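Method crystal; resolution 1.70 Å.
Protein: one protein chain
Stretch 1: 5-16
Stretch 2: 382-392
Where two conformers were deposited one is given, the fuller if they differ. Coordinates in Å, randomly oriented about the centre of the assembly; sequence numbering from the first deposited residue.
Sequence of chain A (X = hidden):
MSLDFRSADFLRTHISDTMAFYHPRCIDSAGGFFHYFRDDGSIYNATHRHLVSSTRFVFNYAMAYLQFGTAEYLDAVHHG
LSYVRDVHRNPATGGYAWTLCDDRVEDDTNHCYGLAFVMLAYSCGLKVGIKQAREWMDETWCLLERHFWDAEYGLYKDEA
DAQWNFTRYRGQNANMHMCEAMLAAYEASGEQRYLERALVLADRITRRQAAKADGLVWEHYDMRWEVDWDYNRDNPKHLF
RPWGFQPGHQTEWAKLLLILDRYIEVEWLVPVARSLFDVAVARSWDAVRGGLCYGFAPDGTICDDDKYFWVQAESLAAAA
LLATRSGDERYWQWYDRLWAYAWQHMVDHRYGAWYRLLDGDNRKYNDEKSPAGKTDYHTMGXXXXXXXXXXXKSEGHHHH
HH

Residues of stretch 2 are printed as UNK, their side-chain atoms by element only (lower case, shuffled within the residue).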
# COMPACT_ATOMS: atom_id res chain seq x y z
N PHE A 5 16.93 11.93 10.04
CA PHE A 5 15.79 11.23 9.40
C PHE A 5 14.66 10.86 10.35
O PHE A 5 13.54 10.61 9.90
CB PHE A 5 16.28 9.96 8.69
CG PHE A 5 17.19 10.21 7.54
CD1 PHE A 5 16.72 10.85 6.38
CD2 PHE A 5 18.50 9.78 7.57
CE1 PHE A 5 17.56 11.06 5.29
CE2 PHE A 5 19.33 9.98 6.47
CZ PHE A 5 18.87 10.59 5.35
N ARG A 6 14.94 10.86 11.65
CA ARG A 6 13.92 10.54 12.66
C ARG A 6 13.15 11.76 13.13
O ARG A 6 12.22 11.62 13.93
CB ARG A 6 14.55 9.88 13.88
CG ARG A 6 15.59 8.79 13.63
CD ARG A 6 16.07 8.14 14.94
NE ARG A 6 17.30 7.35 14.71
CZ ARG A 6 17.99 6.76 15.68
NH1 ARG A 6 17.57 6.84 16.94
NH2 ARG A 6 19.10 6.09 15.39
N SER A 7 13.53 12.96 12.69
CA SER A 7 12.81 14.16 13.16
C SER A 7 11.52 14.44 12.40
O SER A 7 11.44 14.21 11.21
CB SER A 7 13.69 15.40 13.10
OG SER A 7 14.10 15.65 11.78
N ALA A 8 10.51 14.96 13.09
CA ALA A 8 9.31 15.45 12.45
C ALA A 8 9.58 16.53 11.39
O ALA A 8 8.88 16.58 10.37
CB ALA A 8 8.31 15.98 13.51
N ASP A 9 10.58 17.38 11.62
CA ASP A 9 11.01 18.39 10.66
C ASP A 9 11.34 17.73 9.32
O ASP A 9 10.86 18.15 8.28
CB ASP A 9 12.26 19.10 11.22
CG ASP A 9 12.83 20.17 10.29
OD1 ASP A 9 12.04 20.97 9.75
OD2 ASP A 9 14.08 20.22 10.14
N PHE A 10 12.17 16.70 9.36
CA PHE A 10 12.55 16.00 8.16
C PHE A 10 11.30 15.39 7.50
O PHE A 10 11.07 15.57 6.29
CB PHE A 10 13.58 14.91 8.43
CG PHE A 10 13.80 14.06 7.24
CD1 PHE A 10 14.58 14.55 6.18
CD2 PHE A 10 13.15 12.84 7.10
CE1 PHE A 10 14.73 13.85 5.02
CE2 PHE A 10 13.29 12.14 5.94
CZ PHE A 10 14.07 12.64 4.89
N LEU A 11 10.54 14.64 8.28
CA LEU A 11 9.39 13.91 7.72
C LEU A 11 8.33 14.82 7.10
O LEU A 11 7.81 14.57 5.99
CB LEU A 11 8.77 12.96 8.76
CG LEU A 11 9.76 11.89 9.28
CD1 LEU A 11 9.36 11.28 10.62
CD2 LEU A 11 9.95 10.80 8.23
N ARG A 12 8.00 15.91 7.80
CA ARG A 12 7.02 16.86 7.29
C ARG A 12 7.50 17.56 6.02
O ARG A 12 6.74 17.72 5.08
CB ARG A 12 6.64 17.91 8.37
CG ARG A 12 5.75 17.30 9.49
CD ARG A 12 5.39 18.32 10.65
NE ARG A 12 5.24 19.69 10.12
CZ ARG A 12 4.11 20.35 9.88
NH1 ARG A 12 2.89 19.85 10.13
NH2 ARG A 12 4.19 21.59 9.37
N THR A 13 8.78 17.93 6.01
CA THR A 13 9.36 18.60 4.86
C THR A 13 9.35 17.64 3.70
O THR A 13 9.05 18.03 2.59
CB THR A 13 10.79 19.13 5.14
OG1 THR A 13 10.76 20.00 6.28
CG2 THR A 13 11.36 19.92 3.93
N HIS A 14 9.69 16.38 3.94
CA HIS A 14 9.72 15.40 2.87
C HIS A 14 8.35 15.17 2.26
O HIS A 14 8.21 15.11 1.03
CB HIS A 14 10.36 14.09 3.30
CG HIS A 14 10.44 13.09 2.20
ND1 HIS A 14 11.09 13.36 1.00
CD2 HIS A 14 9.84 11.88 2.04
CE1 HIS A 14 10.94 12.32 0.19
NE2 HIS A 14 10.19 11.41 0.80
N ILE A 15 7.34 15.05 3.11
CA ILE A 15 5.98 14.91 2.64
C ILE A 15 5.57 16.14 1.77
O ILE A 15 4.98 16.03 0.69
CB ILE A 15 4.97 14.74 3.80
CG1 ILE A 15 5.12 13.38 4.49
CG2 ILE A 15 3.49 14.90 3.23
CD1 ILE A 15 4.51 13.32 5.93
N SER A 16 5.93 17.33 2.23
CA SER A 16 5.57 18.55 1.53
C SER A 16 6.31 18.65 0.20
O SER A 16 5.78 19.14 -0.78
CB SER A 16 5.82 19.77 2.42
OG SER A 16 4.87 19.79 3.49
N UNK A 382 4.38 6.12 4.63
CA UNK A 382 5.40 5.74 5.55
C UNK A 382 5.79 6.91 6.46
O UNK A 382 5.97 6.72 7.67
c UNK A 382 6.65 5.20 4.80
N UNK A 383 5.93 8.10 5.90
CA UNK A 383 6.30 9.29 6.69
C UNK A 383 5.17 9.66 7.66
O UNK A 383 5.42 9.99 8.81
s UNK A 383 8.17 10.17 4.88
c UNK A 383 6.62 10.47 5.79
N UNK A 384 3.93 9.59 7.20
CA UNK A 384 2.79 9.87 8.10
C UNK A 384 2.77 8.86 9.23
O UNK A 384 2.47 9.22 10.38
c UNK A 384 0.79 13.01 5.74
c UNK A 384 1.20 10.94 6.40
n UNK A 384 0.80 12.24 4.66
n UNK A 384 1.05 12.25 6.80
c UNK A 384 1.03 10.93 5.06
c UNK A 384 1.44 9.81 7.37
N UNK A 385 3.07 7.60 8.92
CA UNK A 385 3.10 6.58 9.96
C UNK A 385 4.23 6.86 10.98
O UNK A 385 4.00 6.74 12.16
o UNK A 385 1.58 4.41 12.40
c UNK A 385 1.58 4.29 11.14
c UNK A 385 2.94 4.06 10.46
o UNK A 385 0.53 4.42 10.42
c UNK A 385 3.25 5.15 9.40
N UNK A 386 5.42 7.24 10.52
CA UNK A 386 6.51 7.51 11.45
C UNK A 386 6.16 8.71 12.31
O UNK A 386 6.51 8.73 13.51
c UNK A 386 7.85 7.72 10.77
c UNK A 386 8.17 6.50 9.88
c UNK A 386 8.98 7.94 11.83
N UNK A 387 5.40 9.66 11.75
CA UNK A 387 4.95 10.82 12.53
C UNK A 387 4.04 10.43 13.72
O UNK A 387 3.96 11.18 14.68
c UNK A 387 6.18 13.59 11.72
c UNK A 387 4.53 13.43 9.71
c UNK A 387 5.23 12.68 10.83
c UNK A 387 4.23 11.86 11.68
N UNK A 388 3.41 9.27 13.66
CA UNK A 388 2.65 8.76 14.81
C UNK A 388 3.49 8.31 16.02
O UNK A 388 2.92 8.11 17.10
c UNK A 388 0.59 7.98 13.55
c UNK A 388 1.76 7.58 14.39
o UNK A 388 0.11 9.12 13.63
n UNK A 388 0.10 7.05 12.72
N UNK A 389 4.79 8.13 15.87
CA UNK A 389 5.62 7.66 16.98
C UNK A 389 6.75 8.61 17.34
O UNK A 389 7.57 8.26 18.16
c UNK A 389 5.10 5.21 16.50
c UNK A 389 6.22 6.23 16.73
c UNK A 389 7.22 6.23 15.54
N UNK A 390 6.84 9.77 16.71
CA UNK A 390 7.87 10.75 17.08
C UNK A 390 7.20 12.05 17.53
O UNK A 390 5.99 12.25 17.33
c UNK A 390 9.54 9.69 15.53
c UNK A 390 8.28 11.71 14.77
c UNK A 390 8.90 11.00 15.93
N UNK A 391 7.98 12.92 18.18
CA UNK A 391 7.47 14.18 18.67
C UNK A 391 7.25 15.06 17.46
O UNK A 391 8.15 15.18 16.63
c UNK A 391 7.21 16.85 20.69
c UNK A 391 6.43 19.11 21.31
c UNK A 391 8.81 17.39 19.20
c UNK A 391 5.43 17.12 22.28
n UNK A 391 8.27 18.56 19.68
c UNK A 391 5.53 18.53 22.16
c UNK A 391 8.49 14.87 19.57
c UNK A 391 7.28 18.25 20.58
c UNK A 391 6.27 16.27 21.56
c UNK A 391 8.19 16.31 19.80
N UNK A 392 6.07 15.70 17.39
CA UNK A 392 5.76 16.60 16.27
C UNK A 392 5.49 18.03 16.75
O UNK A 392 4.53 18.28 17.50
c UNK A 392 4.88 14.67 14.92
c UNK A 392 4.58 16.05 15.46
o UNK A 392 3.45 15.92 16.34
O HOH W 1 10.66 14.88 15.89

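Position 382 carries a single side-chain carbon, pointing sideways and touching nothing on stretch 1; one carbon alone means Ala382.

Position 383 has one carbon followed by a sulfur, aimed toward stretch 1. Its CB lies 3.5 Å from Ile15 CG1, and the sulfur sits 3.8 Å from Leu11 CD2 and meets the edge of the His14 ring, 3.7 Å from CD2 of His14. A carbon and a terminal sulfur make Cys383; Cys383 CA is 5.7 Å from Leu11 CA.

Position 384 shows one carbon and a five-membered ring of three carbons and two nitrogens. Its CA-to-CB bond points away, yet the ring comes back nearer, and Ile15 CD1 lies over one face in a CH-pi contact, 3.8 Å from the ring centroid. This is His384.

Position 385 has three carbons, the third bearing two oxygens, and is out of reach of stretch 1: Glu385.

At 386 one carbon carries two more, a beta-branched group pointing toward stretch 1, with a methyl 3.6 Å from Leu11 CD1. This is Val386.

Position 387 has four carbons forked at the second. The side chain is a knob among Ala8, Leu11, Arg12 and Ile15, one terminal carbon 3.7 Å from Ala8 CB, the other 3.8 Å from Ile15 CD1; it is Leu387.

Position 388 has two carbons, the second carrying one oxygen and one nitrogen, out of reach: Asn388. Its ND2 donates to Glu385 OE2 at 3.0 Å.

Position 389, again one carbon carrying two, is Val389, also out of reach.

The same three-carbon pattern at 390 points toward stretch 1, one methyl 3.7 Å from Arg6 O and the other 4.3 Å from Leu11 CD1; it is Val390.

Position 391 bears one carbon, then fused five- and six-membered rings holding eight carbons and one nitrogen. Its backbone does the close work: the backbone O lies 3.2 Å from Ala8 CB, and a water bridges the two stretches, accepting from Ala8 N at 2.8 Å and donating to that O at 2.6 Å. The rings make it Trp391.

Position 392 has one carbon carrying an oxygen and a carbon, the outer carbon 3.9 Å from Ala8 CB: Thr392.

The contact is nearly antiparallel packing, at 153° with axes 9.5 Å apart at closest approach, and no direct hydrogen bond crosses it. Ala8, Leu11 and Ile15 form an apolar stripe along one helix; Leu387 fills its hollow, Cys383 packs against Leu11, His14 and Ile15, and the trailing loop carries the contact on to Ala8 with a water-mediated link.

Stretch 2 (382-392) ACHEVLNVVWT
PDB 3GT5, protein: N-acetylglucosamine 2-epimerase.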